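PDB 2XQ1: peroxisomal catalase from Pichia angusta, which breaks down hydrogen peroxide to water and oxygen as a heme-containing homotetramer, probably removing the peroxide made by peroxisomal oxidases and so protecting the cell. Local coordinates for residues O[283-295]-O[430-442]. Residues are numbered along the deposited sequence; the frame is centred on the assembly and turned at random.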
ATOM      1  N   LYS O 283      26.161  42.499   0.937  1.00 59.14           N
ATOM      2  CA  LYS O 283      26.469  43.535  -0.034  1.00 59.17           C
ATOM      3  C   LYS O 283      26.025  43.216  -1.455  1.00 58.37           C
ATOM      4  O   LYS O 283      26.180  44.056  -2.329  1.00 58.66           O
ATOM      5  CB  LYS O 283      27.965  43.837  -0.001  1.00 59.91           C
ATOM      6  CG  LYS O 283      28.361  44.662   1.227  1.00 62.22           C
ATOM      7  CD  LYS O 283      29.767  44.224   1.677  1.00 65.00           C
ATOM      8  CE  LYS O 283      30.131  44.827   3.050  1.00 66.10           C
ATOM      9  NZ  LYS O 283      31.607  44.693   3.310  1.00 65.84           N
ATOM     10  N   LEU O 284      25.468  42.025  -1.689  1.00 57.28           N
ATOM     11  CA  LEU O 284      25.096  41.607  -3.054  1.00 56.38           C
ATOM     12  C   LEU O 284      23.775  42.202  -3.560  1.00 55.46           C
ATOM     13  O   LEU O 284      22.878  42.498  -2.770  1.00 55.37           O
ATOM     14  CB  LEU O 284      25.090  40.073  -3.187  1.00 56.39           C
ATOM     15  CG  LEU O 284      26.444  39.488  -3.607  1.00 56.51           C
ATOM     16  CD1 LEU O 284      27.385  39.501  -2.442  1.00 58.48           C
ATOM     17  CD2 LEU O 284      26.322  38.092  -4.102  1.00 56.24           C
ATOM     18  N   PRO O 285      23.654  42.388  -4.882  1.00 54.68           N
ATOM     19  CA  PRO O 285      22.390  42.858  -5.475  1.00 53.99           C
ATOM     20  C   PRO O 285      21.319  41.761  -5.594  1.00 53.13           C
ATOM     21  O   PRO O 285      20.202  42.054  -6.032  1.00 53.15           O
ATOM     22  CB  PRO O 285      22.812  43.327  -6.867  1.00 54.12           C
ATOM     23  CG  PRO O 285      24.031  42.520  -7.182  1.00 54.51           C
ATOM     24  CD  PRO O 285      24.744  42.324  -5.874  1.00 54.82           C
ATOM     25  N   PHE O 286      21.675  40.519  -5.224  1.00 51.63           N
ATOM     26  CA  PHE O 286      20.769  39.366  -5.246  1.00 49.94           C
ATOM     27  C   PHE O 286      20.932  38.515  -3.981  1.00 48.71           C
ATOM     28  O   PHE O 286      21.864  38.721  -3.207  1.00 48.68           O
ATOM     29  CB  PHE O 286      20.997  38.517  -6.503  1.00 50.31           C
ATOM     30  CG  PHE O 286      22.380  37.946  -6.612  1.00 51.09           C
ATOM     31  CD1 PHE O 286      23.383  38.645  -7.255  1.00 52.61           C
ATOM     32  CD2 PHE O 286      22.672  36.704  -6.078  1.00 51.93           C
ATOM     33  CE1 PHE O 286      24.655  38.123  -7.353  1.00 53.58           C
ATOM     34  CE2 PHE O 286      23.939  36.179  -6.169  1.00 52.62           C
ATOM     35  CZ  PHE O 286      24.933  36.890  -6.813  1.00 53.51           C
ATOM     36  N   SER O 287      20.045  37.541  -3.784  1.00 46.96           N
ATOM     37  CA  SER O 287      20.081  36.694  -2.593  1.00 44.85           C
ATOM     38  C   SER O 287      20.840  35.384  -2.804  1.00 44.03           C
ATOM     39  O   SER O 287      20.759  34.766  -3.859  1.00 43.95           O
ATOM     40  CB  SER O 287      18.664  36.387  -2.127  1.00 44.53           C
ATOM     41  OG  SER O 287      18.657  35.956  -0.776  1.00 44.05           O
ATOM     42  N   VAL O 288      21.579  34.955  -1.787  1.00 43.12           N
ATOM     43  CA  VAL O 288      22.191  33.638  -1.803  1.00 42.03           C
ATOM     44  C   VAL O 288      21.101  32.567  -1.746  1.00 41.65           C
ATOM     45  O   VAL O 288      21.350  31.390  -1.977  1.00 41.94           O
ATOM     46  CB  VAL O 288      23.112  33.445  -0.607  1.00 41.92           C
ATOM     47  CG1 VAL O 288      24.385  34.204  -0.817  1.00 41.68           C
ATOM     48  CG2 VAL O 288      22.413  33.879   0.681  1.00 42.55           C
ATOM     49  N   PHE O 289      19.885  32.980  -1.422  1.00 40.69           N
ATOM     50  CA  PHE O 289      18.787  32.045  -1.262  1.00 39.86           C
ATOM     51  C   PHE O 289      17.932  31.914  -2.522  1.00 39.72           C
ATOM     52  O   PHE O 289      16.907  31.220  -2.509  1.00 39.45           O
ATOM     53  CB  PHE O 289      17.940  32.503  -0.086  1.00 39.52           C
ATOM     54  CG  PHE O 289      18.734  32.739   1.148  1.00 39.34           C
ATOM     55  CD1 PHE O 289      19.547  31.733   1.665  1.00 39.05           C
ATOM     56  CD2 PHE O 289      18.679  33.950   1.805  1.00 39.73           C
ATOM     57  CE1 PHE O 289      20.287  31.935   2.818  1.00 38.74           C
ATOM     58  CE2 PHE O 289      19.421  34.154   2.974  1.00 39.98           C
ATOM     59  CZ  PHE O 289      20.227  33.149   3.472  1.00 39.04           C
ATOM     60  N   ASP O 290      18.366  32.577  -3.596  1.00 39.35           N
ATOM     61  CA  ASP O 290      17.628  32.623  -4.849  1.00 39.55           C
ATOM     62  C   ASP O 290      18.166  31.573  -5.837  1.00 39.69           C
ATOM     63  O   ASP O 290      19.275  31.693  -6.378  1.00 40.05           O
ATOM     64  CB  ASP O 290      17.680  34.045  -5.431  1.00 39.88           C
ATOM     65  CG  ASP O 290      16.764  34.241  -6.647  1.00 40.37           C
ATOM     66  OD1 ASP O 290      16.273  33.240  -7.220  1.00 40.05           O
ATOM     67  OD2 ASP O 290      16.545  35.419  -7.030  1.00 40.86           O
ATOM     68  N   LEU O 291      17.376  30.528  -6.054  1.00 39.61           N
ATOM     69  CA  LEU O 291      17.764  29.443  -6.946  1.00 39.61           C
ATOM     70  C   LEU O 291      17.859  29.874  -8.417  1.00 40.23           C
ATOM     71  O   LEU O 291      18.408  29.141  -9.255  1.00 40.21           O
ATOM     72  CB  LEU O 291      16.795  28.275  -6.785  1.00 39.00           C
ATOM     73  CG  LEU O 291      17.052  26.954  -7.523  1.00 37.97           C
ATOM     74  CD1 LEU O 291      18.328  26.275  -7.029  1.00 37.12           C
ATOM     75  CD2 LEU O 291      15.881  26.040  -7.324  1.00 35.49           C
ATOM     76  N   THR O 292      17.355  31.069  -8.723  1.00 40.90           N
ATOM     77  CA  THR O 292      17.401  31.572 -10.100  1.00 41.94           C
ATOM     78  C   THR O 292      18.657  32.386 -10.424  1.00 42.65           C
ATOM     79  O   THR O 292      18.745  32.989 -11.489  1.00 42.89           O
ATOM     80  CB  THR O 292      16.119  32.378 -10.486  1.00 42.04           C
ATOM     81  OG1 THR O 292      16.005  33.544  -9.654  1.00 42.01           O
ATOM     82  CG2 THR O 292      14.855  31.514 -10.348  1.00 41.11           C
ATOM     83  N   LYS O 293      19.627  32.380  -9.514  1.00 43.75           N
ATOM     84  CA  LYS O 293      20.839  33.156  -9.655  1.00 44.81           C
ATOM     85  C   LYS O 293      22.060  32.266  -9.525  1.00 46.28           C
ATOM     86  O   LYS O 293      21.994  31.202  -8.891  1.00 46.42           O
ATOM     87  CB  LYS O 293      20.888  34.218  -8.563  1.00 44.66           C
ATOM     88  CG  LYS O 293      19.687  35.139  -8.499  1.00 44.33           C
ATOM     89  CD  LYS O 293      19.720  36.223  -9.586  1.00 42.91           C
ATOM     90  CE  LYS O 293      18.521  37.165  -9.478  1.00 43.00           C
ATOM     91  NZ  LYS O 293      17.184  36.461  -9.638  1.00 42.13           N
ATOM     92  N   VAL O 294      23.165  32.716 -10.128  1.00 48.28           N
ATOM     93  CA  VAL O 294      24.503  32.133  -9.952  1.00 50.13           C
ATOM     94  C   VAL O 294      25.387  33.136  -9.267  1.00 51.71           C
ATOM     95  O   VAL O 294      25.048  34.314  -9.214  1.00 52.35           O
ATOM     96  CB  VAL O 294      25.184  31.786 -11.290  1.00 49.89           C
ATOM     97  CG1 VAL O 294      24.326  30.843 -12.086  1.00 50.54           C
ATOM     98  CG2 VAL O 294      25.483  33.031 -12.102  1.00 50.16           C
ATOM     99  N   TRP O 295      26.529  32.673  -8.762  1.00 53.84           N
ATOM    100  CA  TRP O 295      27.547  33.543  -8.168  1.00 55.58           C
ATOM    101  C   TRP O 295      28.637  33.809  -9.216  1.00 57.45           C
ATOM    102  O   TRP O 295      29.335  32.873  -9.616  1.00 57.64           O
ATOM    103  CB  TRP O 295      28.169  32.866  -6.946  1.00 55.21           C
ATOM    104  CG  TRP O 295      27.258  32.618  -5.800  1.00 53.57           C
ATOM    105  CD1 TRP O 295      25.926  32.890  -5.722  1.00 52.16           C
ATOM    106  CD2 TRP O 295      27.615  32.003  -4.570  1.00 53.48           C
ATOM    107  NE1 TRP O 295      25.431  32.503  -4.509  1.00 51.66           N
ATOM    108  CE2 TRP O 295      26.449  31.953  -3.778  1.00 53.19           C
ATOM    109  CE3 TRP O 295      28.816  31.493  -4.051  1.00 53.53           C
ATOM    110  CZ2 TRP O 295      26.447  31.415  -2.484  1.00 53.94           C
ATOM    111  CZ3 TRP O 295      28.819  30.956  -2.767  1.00 53.91           C
ATOM    112  CH2 TRP O 295      27.641  30.920  -1.996  1.00 54.27           C
ATOM    113  N   HIS O 430       5.699  35.539  -1.280  1.00 48.43           N
ATOM    114  CA  HIS O 430       5.829  35.051  -2.640  1.00 48.96           C
ATOM    115  C   HIS O 430       6.820  36.019  -3.249  1.00 48.96           C
ATOM    116  O   HIS O 430       6.553  37.211  -3.320  1.00 49.54           O
ATOM    117  CB  HIS O 430       4.445  35.140  -3.310  1.00 49.54           C
ATOM    118  CG  HIS O 430       4.458  35.165  -4.815  1.00 51.02           C
ATOM    119  ND1 HIS O 430       5.373  34.465  -5.576  1.00 52.08           N
ATOM    120  CD2 HIS O 430       3.619  35.767  -5.701  1.00 52.54           C
ATOM    121  CE1 HIS O 430       5.120  34.659  -6.861  1.00 51.47           C
ATOM    122  NE2 HIS O 430       4.058  35.439  -6.965  1.00 51.88           N
ATOM    123  N   TRP O 431       7.979  35.523  -3.659  1.00 48.76           N
ATOM    124  CA  TRP O 431       9.058  36.394  -4.116  1.00 48.69           C
ATOM    125  C   TRP O 431       8.572  37.424  -5.141  1.00 48.58           C
ATOM    126  O   TRP O 431       7.972  37.052  -6.144  1.00 48.41           O
ATOM    127  CB  TRP O 431      10.181  35.548  -4.701  1.00 48.80           C
ATOM    128  CG  TRP O 431      11.569  36.038  -4.414  1.00 49.09           C
ATOM    129  CD1 TRP O 431      12.087  37.271  -4.699  1.00 50.02           C
ATOM    130  CD2 TRP O 431      12.627  35.290  -3.817  1.00 48.83           C
ATOM    131  NE1 TRP O 431      13.398  37.342  -4.309  1.00 49.01           N
ATOM    132  CE2 TRP O 431      13.756  36.136  -3.764  1.00 49.37           C
ATOM    133  CE3 TRP O 431      12.734  33.988  -3.315  1.00 47.91           C
ATOM    134  CZ2 TRP O 431      14.977  35.719  -3.219  1.00 49.58           C
ATOM    135  CZ3 TRP O 431      13.937  33.580  -2.779  1.00 47.83           C
ATOM    136  CH2 TRP O 431      15.046  34.438  -2.737  1.00 48.28           C
ATOM    137  N   GLU O 432       8.823  38.711  -4.862  1.00 48.48           N
ATOM    138  CA  GLU O 432       8.363  39.853  -5.709  1.00 49.01           C
ATOM    139  C   GLU O 432       9.441  40.417  -6.639  1.00 50.37           C
ATOM    140  O   GLU O 432      10.578  40.656  -6.224  1.00 49.53           O
ATOM    141  CB  GLU O 432       7.702  40.998  -4.883  1.00 48.51           C
ATOM    142  CG  GLU O 432       8.553  41.674  -3.765  1.00 48.07           C
ATOM    143  N   HIS O 433       9.056  40.639  -7.891  1.00 53.68           N
ATOM    144  CA  HIS O 433      10.002  40.911  -8.962  1.00 57.39           C
ATOM    145  C   HIS O 433      10.708  42.248  -8.743  1.00 59.05           C
ATOM    146  O   HIS O 433      10.082  43.209  -8.302  1.00 59.73           O
ATOM    147  CB  HIS O 433       9.266  40.848 -10.314  1.00 58.08           C
ATOM    148  CG  HIS O 433      10.036  41.431 -11.457  1.00 60.90           C
ATOM    149  ND1 HIS O 433       9.987  42.775 -11.773  1.00 63.17           N
ATOM    150  CD2 HIS O 433      10.870  40.855 -12.361  1.00 63.09           C
ATOM    151  CE1 HIS O 433      10.767  43.007 -12.814  1.00 64.18           C
ATOM    152  NE2 HIS O 433      11.314  41.857 -13.189  1.00 64.42           N
ATOM    153  N   THR O 434      12.019  42.284  -8.996  1.00 60.91           N
ATOM    154  CA  THR O 434      12.771  43.543  -9.098  1.00 62.60           C
ATOM    155  C   THR O 434      13.537  43.529 -10.408  1.00 63.32           C
ATOM    156  O   THR O 434      13.718  42.477 -10.991  1.00 63.24           O
ATOM    157  CB  THR O 434      13.749  43.780  -7.927  1.00 62.86           C
ATOM    158  OG1 THR O 434      14.852  42.865  -8.014  1.00 62.48           O
ATOM    159  CG2 THR O 434      13.026  43.656  -6.565  1.00 64.05           C
ATOM    160  N   ASP O 435      13.981  44.691 -10.875  1.00 64.64           N
ATOM    161  CA  ASP O 435      14.650  44.801 -12.184  1.00 65.43           C
ATOM    162  C   ASP O 435      15.908  43.926 -12.345  1.00 64.48           C
ATOM    163  O   ASP O 435      16.261  43.552 -13.459  1.00 63.94           O
ATOM    164  CB  ASP O 435      15.025  46.264 -12.485  1.00 67.00           C
ATOM    165  CG  ASP O 435      13.820  47.135 -12.836  1.00 69.55           C
ATOM    166  OD1 ASP O 435      12.769  46.606 -13.305  1.00 69.81           O
ATOM    167  OD2 ASP O 435      13.953  48.374 -12.649  1.00 73.29           O
ATOM    168  N   TYR O 436      16.589  43.616 -11.242  1.00 63.56           N
ATOM    169  CA  TYR O 436      17.779  42.764 -11.297  1.00 62.60           C
ATOM    170  C   TYR O 436      17.504  41.333 -11.813  1.00 61.67           C
ATOM    171  O   TYR O 436      18.409  40.668 -12.339  1.00 61.74           O
ATOM    172  CB  TYR O 436      18.514  42.725  -9.939  1.00 62.88           C
ATOM    173  CG  TYR O 436      19.885  42.093 -10.043  1.00 63.24           C
ATOM    174  CD1 TYR O 436      20.940  42.778 -10.668  1.00 64.64           C
ATOM    175  CD2 TYR O 436      20.115  40.791  -9.570  1.00 63.27           C
ATOM    176  CE1 TYR O 436      22.194  42.195 -10.791  1.00 65.18           C
ATOM    177  CE2 TYR O 436      21.368  40.199  -9.684  1.00 63.65           C
ATOM    178  CZ  TYR O 436      22.399  40.903 -10.295  1.00 64.60           C
ATOM    179  OH  TYR O 436      23.631  40.308 -10.415  1.00 64.77           O
ATOM    180  N   ASP O 437      16.262  40.867 -11.670  1.00 60.22           N
ATOM    181  CA  ASP O 437      15.883  39.524 -12.082  1.00 58.45           C
ATOM    182  C   ASP O 437      16.113  39.313 -13.554  1.00 58.18           C
ATOM    183  O   ASP O 437      16.430  38.225 -13.958  1.00 57.89           O
ATOM    184  CB  ASP O 437      14.433  39.249 -11.735  1.00 58.03           C
ATOM    185  CG  ASP O 437      14.210  39.130 -10.257  1.00 57.23           C
ATOM    186  OD1 ASP O 437      15.133  38.698  -9.543  1.00 56.24           O
ATOM    187  OD2 ASP O 437      13.107  39.472  -9.799  1.00 57.45           O
ATOM    188  N   TYR O 438      15.980  40.360 -14.356  1.00 58.40           N
ATOM    189  CA  TYR O 438      16.245  40.264 -15.791  1.00 58.71           C
ATOM    190  C   TYR O 438      17.721  40.333 -16.189  1.00 58.86           C
ATOM    191  O   TYR O 438      18.070  39.990 -17.311  1.00 58.74           O
ATOM    192  CB  TYR O 438      15.495  41.352 -16.551  1.00 58.78           C
ATOM    193  CG  TYR O 438      13.985  41.324 -16.425  1.00 59.58           C
ATOM    194  CD1 TYR O 438      13.275  40.112 -16.371  1.00 59.15           C
ATOM    195  CD2 TYR O 438      13.257  42.521 -16.405  1.00 60.83           C
ATOM    196  CE1 TYR O 438      11.880  40.099 -16.269  1.00 59.68           C
ATOM    197  CE2 TYR O 438      11.870  42.520 -16.306  1.00 61.70           C
ATOM    198  CZ  TYR O 438      11.184  41.308 -16.239  1.00 61.11           C
ATOM    199  OH  TYR O 438       9.809  41.336 -16.146  1.00 60.82           O
ATOM    200  N   PHE O 439      18.578  40.777 -15.273  1.00 59.32           N
ATOM    201  CA  PHE O 439      19.976  41.115 -15.589  1.00 59.87           C
ATOM    202  C   PHE O 439      20.819  39.892 -15.943  1.00 58.91           C
ATOM    203  O   PHE O 439      21.624  39.913 -16.877  1.00 58.74           O
ATOM    204  CB  PHE O 439      20.604  41.895 -14.414  1.00 60.83           C
ATOM    205  CG  PHE O 439      22.070  42.241 -14.598  1.00 64.13           C
ATOM    206  CD1 PHE O 439      22.461  43.443 -15.207  1.00 67.00           C
ATOM    207  CD2 PHE O 439      23.062  41.375 -14.129  1.00 66.89           C
ATOM    208  CE1 PHE O 439      23.817  43.760 -15.363  1.00 68.70           C
ATOM    209  CE2 PHE O 439      24.428  41.682 -14.281  1.00 68.39           C
ATOM    210  CZ  PHE O 439      24.804  42.874 -14.895  1.00 69.17           C
ATOM    211  N   GLN O 440      20.633  38.826 -15.181  1.00 57.79           N
ATOM    212  CA  GLN O 440      21.430  37.645 -15.378  1.00 56.48           C
ATOM    213  C   GLN O 440      21.015  36.863 -16.630  1.00 55.87           C
ATOM    214  O   GLN O 440      21.881  36.334 -17.308  1.00 55.88           O
ATOM    215  CB  GLN O 440      21.422  36.792 -14.129  1.00 56.34           C
ATOM    216  CG  GLN O 440      22.815  36.474 -13.635  1.00 57.00           C
ATOM    217  CD  GLN O 440      22.836  36.048 -12.170  1.00 57.44           C
ATOM    218  OE1 GLN O 440      23.018  36.876 -11.283  1.00 56.43           O
ATOM    219  NE2 GLN O 440      22.655  34.744 -11.920  1.00 57.85           N
ATOM    220  N   PRO O 441      19.705  36.791 -16.953  1.00 55.21           N
ATOM    221  CA  PRO O 441      19.345  36.326 -18.291  1.00 55.24           C
ATOM    222  C   PRO O 441      19.973  37.159 -19.404  1.00 56.03           C
ATOM    223  O   PRO O 441      20.374  36.610 -20.427  1.00 56.17           O
ATOM    224  CB  PRO O 441      17.832  36.510 -18.327  1.00 54.76           C
ATOM    225  CG  PRO O 441      17.424  36.329 -16.947  1.00 54.25           C
ATOM    226  CD  PRO O 441      18.526  36.824 -16.065  1.00 54.67           C
ATOM    227  N   LYS O 442      20.047  38.474 -19.211  1.00 57.22           N
ATOM    228  CA  LYS O 442      20.613  39.372 -20.220  1.00 58.39           C
ATOM    229  C   LYS O 442      22.068  38.975 -20.445  1.00 58.35           C
ATOM    230  O   LYS O 442      22.494  38.816 -21.577  1.00 58.33           O
ATOM    231  CB  LYS O 442      20.511  40.830 -19.749  1.00 58.92           C
ATOM    232  CG  LYS O 442      20.604  41.913 -20.840  1.00 61.37           C
ATOM    233  CD  LYS O 442      21.488  43.094 -20.347  1.00 65.75           C
ATOM    234  CE  LYS O 442      20.890  44.493 -20.595  1.00 67.75           C
ATOM    235  NZ  LYS O 442      20.806  44.894 -22.036  1.00 67.67           N
TER
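The Y436 ring takes P285 over one face in a CH-pi contact, with P285 CB 4.1 Å from the ring centroid and 10° off the ring normal. F286 meets the same ring rim to rim: the planes are within 4° of parallel, but the rings lie side by side, F286 CD1 3.5 Å from Y436 CE2, neither over the other's face. A chi1 of -168° swings the Y436 ring beside its own carbonyl carbon, toward P285 and F286. The W431 indole has the D290 carboxylate tilted over one face, while S287 CB and F289 O approach its edge; its NE1 is hydrogen-bonded to Y35 OH of the second subunit.

Between these aromatic groups K293 folds its chain twice, which brings NZ in between two carboxylates, at 2.9 Å from D290 OD2 and 3.0 Å from D437 OD1, the latter on the anti side but tilted out of the carboxylate plane, the former from above its plane. D290 is also oriented by an Asx turn, its OD1 accepting from T292 N at 2.9 Å. R148 supplies a second positive charge, pairing with D290 and D437 and making a cation-pi contact with W431. An alanine in place of K293 would probably leave D290 OD2 and D437 OD1, 4.4 Å apart, facing each other with one positive charge fewer between them.

Charge pairing thus joins the loop before strand 303-312 of the catalase core to the segment leading into helix 439-447 of the C-terminal catalase-related region. This largely buried network probably favours ionised D290 and D437, and W431 extends the junction to the neighbouring subunit.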